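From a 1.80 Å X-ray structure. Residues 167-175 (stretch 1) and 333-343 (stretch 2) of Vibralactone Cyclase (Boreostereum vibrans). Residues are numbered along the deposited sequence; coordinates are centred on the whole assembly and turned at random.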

ATOM      1  N   PRO A 167       8.912 -16.978  -6.965  1.00 23.75           N
ATOM      2  CA  PRO A 167       9.479 -15.852  -6.211  1.00 24.01           C
ATOM      3  C   PRO A 167      10.983 -15.748  -6.334  1.00 23.47           C
ATOM      4  O   PRO A 167      11.538 -14.679  -6.052  1.00 23.21           O
ATOM      5  N   LYS A 168      11.668 -16.819  -6.750  1.00 23.62           N
ATOM      6  CA  LYS A 168      13.089 -16.712  -7.054  1.00 27.90           C
ATOM      7  C   LYS A 168      13.346 -15.791  -8.233  1.00 29.85           C
ATOM      8  O   LYS A 168      14.460 -15.280  -8.365  1.00 26.28           O
ATOM      9  N   LYS A 169      12.344 -15.571  -9.084  1.00 23.71           N
ATOM     10  CA  LYS A 169      12.474 -14.616 -10.174  1.00 26.12           C
ATOM     11  C   LYS A 169      12.215 -13.184  -9.728  1.00 27.96           C
ATOM     12  O   LYS A 169      12.366 -12.260 -10.534  1.00 27.09           O
ATOM     13  N   GLY A 170      11.883 -12.979  -8.461  1.00 24.40           N
ATOM     14  CA  GLY A 170      11.516 -11.671  -7.971  1.00 25.67           C
ATOM     15  C   GLY A 170      10.306 -11.835  -7.089  1.00 23.29           C
ATOM     16  O   GLY A 170       9.389 -12.582  -7.435  1.00 20.60           O
ATOM     17  N   PHE A 171      10.300 -11.143  -5.951  1.00 22.28           N
ATOM     18  CA  PHE A 171       9.249 -11.301  -4.951  1.00 20.44           C
ATOM     19  C   PHE A 171       9.113  -9.936  -4.272  1.00 18.61           C
ATOM     20  O   PHE A 171       9.843  -9.623  -3.334  1.00 21.70           O
ATOM     21  N   VAL A 172       8.192  -9.123  -4.786  1.00 17.30           N
ATOM     22  CA  VAL A 172       8.020  -7.739  -4.358  1.00 19.64           C
ATOM     23  C   VAL A 172       6.718  -7.621  -3.579  1.00 18.44           C
ATOM     24  O   VAL A 172       5.659  -8.045  -4.060  1.00 18.95           O
ATOM     25  N   ILE A 173       6.778  -7.025  -2.393  1.00 19.38           N
ATOM     26  CA  ILE A 173       5.555  -6.730  -1.652  1.00 18.54           C
ATOM     27  C   ILE A 173       5.264  -5.246  -1.786  1.00 17.23           C
ATOM     28  O   ILE A 173       6.172  -4.403  -1.754  1.00 18.13           O
ATOM     29  N   ALA A 174       3.999  -4.924  -2.003  1.00 16.24           N
ATOM     30  CA  ALA A 174       3.615  -3.553  -2.270  1.00 19.04           C
ATOM     31  C   ALA A 174       2.304  -3.302  -1.554  1.00 17.75           C
ATOM     32  O   ALA A 174       1.483  -4.209  -1.439  1.00 18.82           O
ATOM     33  N   GLY A 175       2.119  -2.094  -1.041  1.00 17.77           N
ATOM     34  CA  GLY A 175       0.874  -1.783  -0.361  1.00 15.21           C
ATOM     35  C   GLY A 175       0.572  -0.302  -0.394  1.00 17.12           C
ATOM     36  O   GLY A 175       1.474   0.542  -0.459  1.00 21.65           O
ATOM     37  N   GLY A 333       8.580   2.173 -10.155  1.00 21.08           N
ATOM     38  CA  GLY A 333       9.222   1.705  -8.934  1.00 20.79           C
ATOM     39  C   GLY A 333       9.162   0.195  -8.807  1.00 19.94           C
ATOM     40  O   GLY A 333      10.136  -0.454  -8.410  1.00 22.11           O
ATOM     41  N   MET A 334       8.015  -0.388  -9.148  1.00 19.08           N
ATOM     42  CA  MET A 334       7.940  -1.844  -9.245  1.00 22.95           C
ATOM     43  C   MET A 334       8.990  -2.389 -10.206  1.00 22.00           C
ATOM     44  O   MET A 334       9.645  -3.398  -9.920  1.00 23.09           O
ATOM     45  N   SER A 335       9.111  -1.772 -11.382  1.00 24.11           N
ATOM     46  CA  SER A 335      10.085  -2.243 -12.361  1.00 27.03           C
ATOM     47  C   SER A 335      11.497  -2.156 -11.813  1.00 23.30           C
ATOM     48  O   SER A 335      12.303  -3.057 -12.046  1.00 29.42           O
ATOM     49  N   TRP A 336      11.810  -1.082 -11.077  1.00 24.65           N
ATOM     50  CA  TRP A 336      13.111  -0.969 -10.426  1.00 20.20           C
ATOM     51  C   TRP A 336      13.335  -2.132  -9.476  1.00 28.16           C
ATOM     52  O   TRP A 336      14.361  -2.820  -9.543  1.00 28.37           O
ATOM     53  N   LEU A 337      12.355  -2.399  -8.611  1.00 21.77           N
ATOM     54  CA  LEU A 337      12.502  -3.493  -7.656  1.00 25.91           C
ATOM     55  C   LEU A 337      12.662  -4.841  -8.356  1.00 25.46           C
ATOM     56  O   LEU A 337      13.505  -5.657  -7.967  1.00 26.74           O
ATOM     57  N   PHE A 338      11.862  -5.098  -9.386  1.00 24.06           N
ATOM     58  CA  PHE A 338      11.982  -6.359 -10.106  1.00 24.08           C
ATOM     59  C   PHE A 338      13.282  -6.439 -10.903  1.00 29.13           C
ATOM     60  O   PHE A 338      13.742  -7.548 -11.198  1.00 31.46           O
ATOM     61  N   SER A 339      13.900  -5.299 -11.233  1.00 27.60           N
ATOM     62  CA  SER A 339      15.167  -5.319 -11.959  1.00 28.56           C
ATOM     63  C   SER A 339      16.317  -5.846 -11.118  1.00 30.13           C
ATOM     64  O   SER A 339      17.399  -6.082 -11.664  1.00 31.36           O
ATOM     65  N   LYS A 340      16.113  -6.039  -9.815  1.00 29.84           N
ATOM     66  CA  LYS A 340      17.145  -6.608  -8.966  1.00 32.18           C
ATOM     67  C   LYS A 340      17.220  -8.126  -9.070  1.00 33.81           C
ATOM     68  O   LYS A 340      18.168  -8.720  -8.548  1.00 36.05           O
ATOM     69  N   THR A 341      16.258  -8.759  -9.742  1.00 29.69           N
ATOM     70  CA  THR A 341      16.343 -10.169 -10.134  1.00 27.72           C
ATOM     71  C   THR A 341      15.864 -10.282 -11.576  1.00 34.39           C
ATOM     72  O   THR A 341      14.828 -10.896 -11.863  1.00 31.77           O
ATOM     73  N   PRO A 342      16.626  -9.713 -12.519  1.00 32.34           N
ATOM     74  CA  PRO A 342      16.092  -9.453 -13.862  1.00 36.05           C
ATOM     75  C   PRO A 342      15.845 -10.723 -14.661  1.00 38.58           C
ATOM     76  O   PRO A 342      16.609 -11.683 -14.594  1.00 36.96           O
ATOM     77  N   GLN A 343      14.768 -10.710 -15.440  1.00 34.65           N
ATOM     78  CA  GLN A 343      14.422 -11.858 -16.263  1.00 36.39           C
ATOM     79  C   GLN A 343      14.538 -11.541 -17.751  1.00 43.13           C
ATOM     80  O   GLN A 343      14.264 -12.403 -18.598  1.00 50.07           O
TER

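The C-terminal helix of the chain packs against a buried strand through a small apolar core, and where the helix gives way to a turn the contact becomes polar, closed by one direct hydrogen bond and by water. Strand 171-175 and helix 333-338 run roughly antiparallel, at 149°, with their axes 9.0 Å apart at closest approach, a gap that side chains of modest size can fill.

Alternation along the strand decides which residues take part. Val-172 and Ala-174 point toward the helix, whereas Phe-171 and Ile-173 point away. Val-172 is the centre of the apolar patch. With its chi1 at t, CG1 lies 3.8 Å from Leu-337 CD1; CG2 sits over one face of the Phe-338 ring, 3.6 Å from the centroid and 15° off the ring normal, a CH-pi contact, and is also 3.8 Å from Leu-337 CB. A branched, compact side chain suits this place because it can meet both neighbours at once. Leu-337 (m, t) points toward the strand, while Phe-338 leaves its backbone sideways and, with chi1 at m, brings its ring nearer. Further along, the small Ala-174 is met by the long, flexible Met-334 (m, t, t), whose CA-to-CB bond is sideways but whose end approaches, with CE 4.0 Å from Ala-174 CB.

Gly-170 fits where the backbone comes close to the turn. Its CA is 3.1 Å from Thr-341 OG1, and its C lies at the edge of the Phe-338 ring. A CB here would clash with both Thr-341 OG1 and Phe-338 CD1, and the backbone angles, 136/137, themselves call for glycine.

The type I turn from Phe-338 to Thr-341 carries the threonine to the end of the 3-10 segment. Thr-341, with chi1 at p, points toward stretch 1, and its OG1 donates a hydrogen bond of 2.9 Å to Lys-169 O. Water 2 also joins the stretches, placed to donate to Lys-169 O at 3.0 Å and to Phe-338 O at 2.6 Å, though with atoms elsewhere in the structure counted it has more acceptors in reach than protons to give.

Gln-343 (m, m) folds back so that NE2 donates to Thr-341 O at 2.8 Å, and the same NE2 donates to water 1 at 3.1 Å, which in turn donates to Lys-168 O at 3.2 Å. The long aliphatic part of Lys-169 (m, t, t, t) lies alongside this amide, its CD 3.4 Å from Gln-343 OE1, while its NZ is hydrogen-bonded elsewhere in the structure.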

ATOM      1  CB  PRO A 167       9.040 -16.132  -4.767  1.00 26.41           C
ATOM      2  CG  PRO A 167       8.725 -17.577  -4.713  1.00 27.60           C
ATOM      3  CD  PRO A 167       8.274 -17.978  -6.098  1.00 23.37           C
ATOM      4  CB  LYS A 168      13.688 -18.087  -7.355  1.00 31.02           C
ATOM      5  CG  LYS A 168      13.501 -19.121  -6.259  1.00 32.33           C
ATOM      6  CD  LYS A 168      14.501 -18.959  -5.136  1.00 42.83           C
ATOM      7  CE  LYS A 168      15.864 -19.511  -5.523  1.00 54.74           C
ATOM      8  NZ  LYS A 168      16.961 -18.536  -5.257  1.00 62.09           N
ATOM      9  CB  LYS A 169      11.520 -15.000 -11.307  1.00 23.27           C
ATOM     10  CG  LYS A 169      11.782 -16.414 -11.817  1.00 29.85           C
ATOM     11  CD  LYS A 169      11.159 -16.652 -13.179  1.00 30.98           C
ATOM     12  CE  LYS A 169      11.669 -17.954 -13.795  1.00 29.65           C
ATOM     13  NZ  LYS A 169      11.104 -18.142 -15.178  1.00 33.70           N
ATOM     14  CB  PHE A 171       9.597 -12.422  -3.977  1.00 18.91           C
ATOM     15  CG  PHE A 171       8.481 -12.808  -3.047  1.00 20.81           C
ATOM     16  CD1 PHE A 171       7.188 -12.361  -3.250  1.00 18.81           C
ATOM     17  CD2 PHE A 171       8.737 -13.636  -1.958  1.00 20.16           C
ATOM     18  CE1 PHE A 171       6.175 -12.728  -2.369  1.00 19.83           C
ATOM     19  CE2 PHE A 171       7.736 -14.002  -1.087  1.00 19.37           C
ATOM     20  CZ  PHE A 171       6.453 -13.548  -1.293  1.00 19.56           C
ATOM     21  CB  VAL A 172       8.027  -6.778  -5.565  1.00 17.15           C
ATOM     22  CG1 VAL A 172       7.660  -5.360  -5.120  1.00 18.21           C
ATOM     23  CG2 VAL A 172       9.392  -6.792  -6.231  1.00 23.08           C
ATOM     24  CB  ILE A 173       5.649  -7.157  -0.175  1.00 16.05           C
ATOM     25  CG1 ILE A 173       4.286  -7.002   0.497  1.00 17.13           C
ATOM     26  CG2 ILE A 173       6.722  -6.341   0.567  1.00 17.62           C
ATOM     27  CD1 ILE A 173       4.198  -7.692   1.812  1.00 18.81           C
ATOM     28  CB  ALA A 174       3.482  -3.299  -3.782  1.00 17.85           C
ATOM     29  CB  MET A 334       6.551  -2.280  -9.692  1.00 18.65           C
ATOM     30  CG  MET A 334       5.468  -1.990  -8.651  1.00 19.91           C
ATOM     31  SD  MET A 334       3.821  -2.447  -9.198  1.00 26.01           S
ATOM     32  CE  MET A 334       2.935  -2.246  -7.632  1.00 20.84           C
ATOM     33  CB  SER A 335       9.962  -1.449 -13.657  1.00 25.93           C
ATOM     34  OG  SER A 335       8.917  -1.993 -14.427  1.00 32.88           O
ATOM     35  CB  TRP A 336      13.218   0.364  -9.687  1.00 27.43           C
ATOM     36  CG  TRP A 336      14.440   0.471  -8.823  1.00 28.38           C
ATOM     37  CD1 TRP A 336      15.746   0.393  -9.225  1.00 32.44           C
ATOM     38  CD2 TRP A 336      14.466   0.656  -7.403  1.00 27.61           C
ATOM     39  NE1 TRP A 336      16.585   0.533  -8.139  1.00 32.33           N
ATOM     40  CE2 TRP A 336      15.825   0.692  -7.010  1.00 35.84           C
ATOM     41  CE3 TRP A 336      13.474   0.805  -6.430  1.00 27.54           C
ATOM     42  CZ2 TRP A 336      16.215   0.865  -5.678  1.00 30.38           C
ATOM     43  CZ3 TRP A 336      13.855   0.968  -5.107  1.00 25.96           C
ATOM     44  CH2 TRP A 336      15.222   1.004  -4.746  1.00 32.19           C
ATOM     45  CB  LEU A 337      11.307  -3.507  -6.709  1.00 21.09           C
ATOM     46  CG  LEU A 337      11.211  -2.263  -5.827  1.00 25.45           C
ATOM     47  CD1 LEU A 337       9.862  -2.228  -5.071  1.00 19.42           C
ATOM     48  CD2 LEU A 337      12.381  -2.202  -4.849  1.00 23.22           C
ATOM     49  CB  PHE A 338      10.773  -6.564 -11.012  1.00 23.94           C
ATOM     50  CG  PHE A 338       9.542  -7.074 -10.290  1.00 22.75           C
ATOM     51  CD1 PHE A 338       9.548  -8.306  -9.648  1.00 22.78           C
ATOM     52  CD2 PHE A 338       8.380  -6.321 -10.264  1.00 24.46           C
ATOM     53  CE1 PHE A 338       8.423  -8.777  -9.000  1.00 22.20           C
ATOM     54  CE2 PHE A 338       7.243  -6.785  -9.609  1.00 21.39           C
ATOM     55  CZ  PHE A 338       7.265  -8.009  -8.975  1.00 22.76           C
ATOM     56  CB  SER A 339      15.526  -3.926 -12.477  1.00 30.18           C
ATOM     57  OG  SER A 339      16.010  -3.120 -11.412  1.00 27.72           O
ATOM     58  CB  LYS A 340      16.911  -6.157  -7.528  1.00 34.06           C
ATOM     59  CG  LYS A 340      16.913  -4.643  -7.438  1.00 39.23           C
ATOM     60  CD  LYS A 340      17.123  -4.124  -6.035  1.00 45.20           C
ATOM     61  CE  LYS A 340      17.490  -2.642  -6.059  1.00 45.94           C
ATOM     62  NZ  LYS A 340      18.762  -2.388  -6.797  1.00 47.83           N
ATOM     63  CB  THR A 341      15.515 -11.065  -9.206  1.00 29.61           C
ATOM     64  OG1 THR A 341      14.201 -10.516  -9.061  1.00 33.01           O
ATOM     65  CG2 THR A 341      16.161 -11.186  -7.841  1.00 32.11           C
ATOM     66  CB  PRO A 342      17.184  -8.596 -14.516  1.00 36.54           C
ATOM     67  CG  PRO A 342      18.439  -8.980 -13.819  1.00 33.58           C
ATOM     68  CD  PRO A 342      18.033  -9.290 -12.386  1.00 31.44           C
ATOM     69  CB  GLN A 343      13.005 -12.339 -15.944  1.00 34.85           C
ATOM     70  CG  GLN A 343      12.796 -12.601 -14.471  1.00 35.33           C
ATOM     71  CD  GLN A 343      13.660 -13.740 -13.972  1.00 31.49           C
ATOM     72  OE1 GLN A 343      13.652 -14.832 -14.541  1.00 33.42           O
ATOM     73  NE2 GLN A 343      14.414 -13.490 -12.908  1.00 31.57           N
TER
HETATM   74  O   HOH W   1      16.051 -15.413 -11.141  1.00 37.91           O
HETATM   75  O   HOH W   2      12.123  -9.504 -11.587  1.00 31.84           O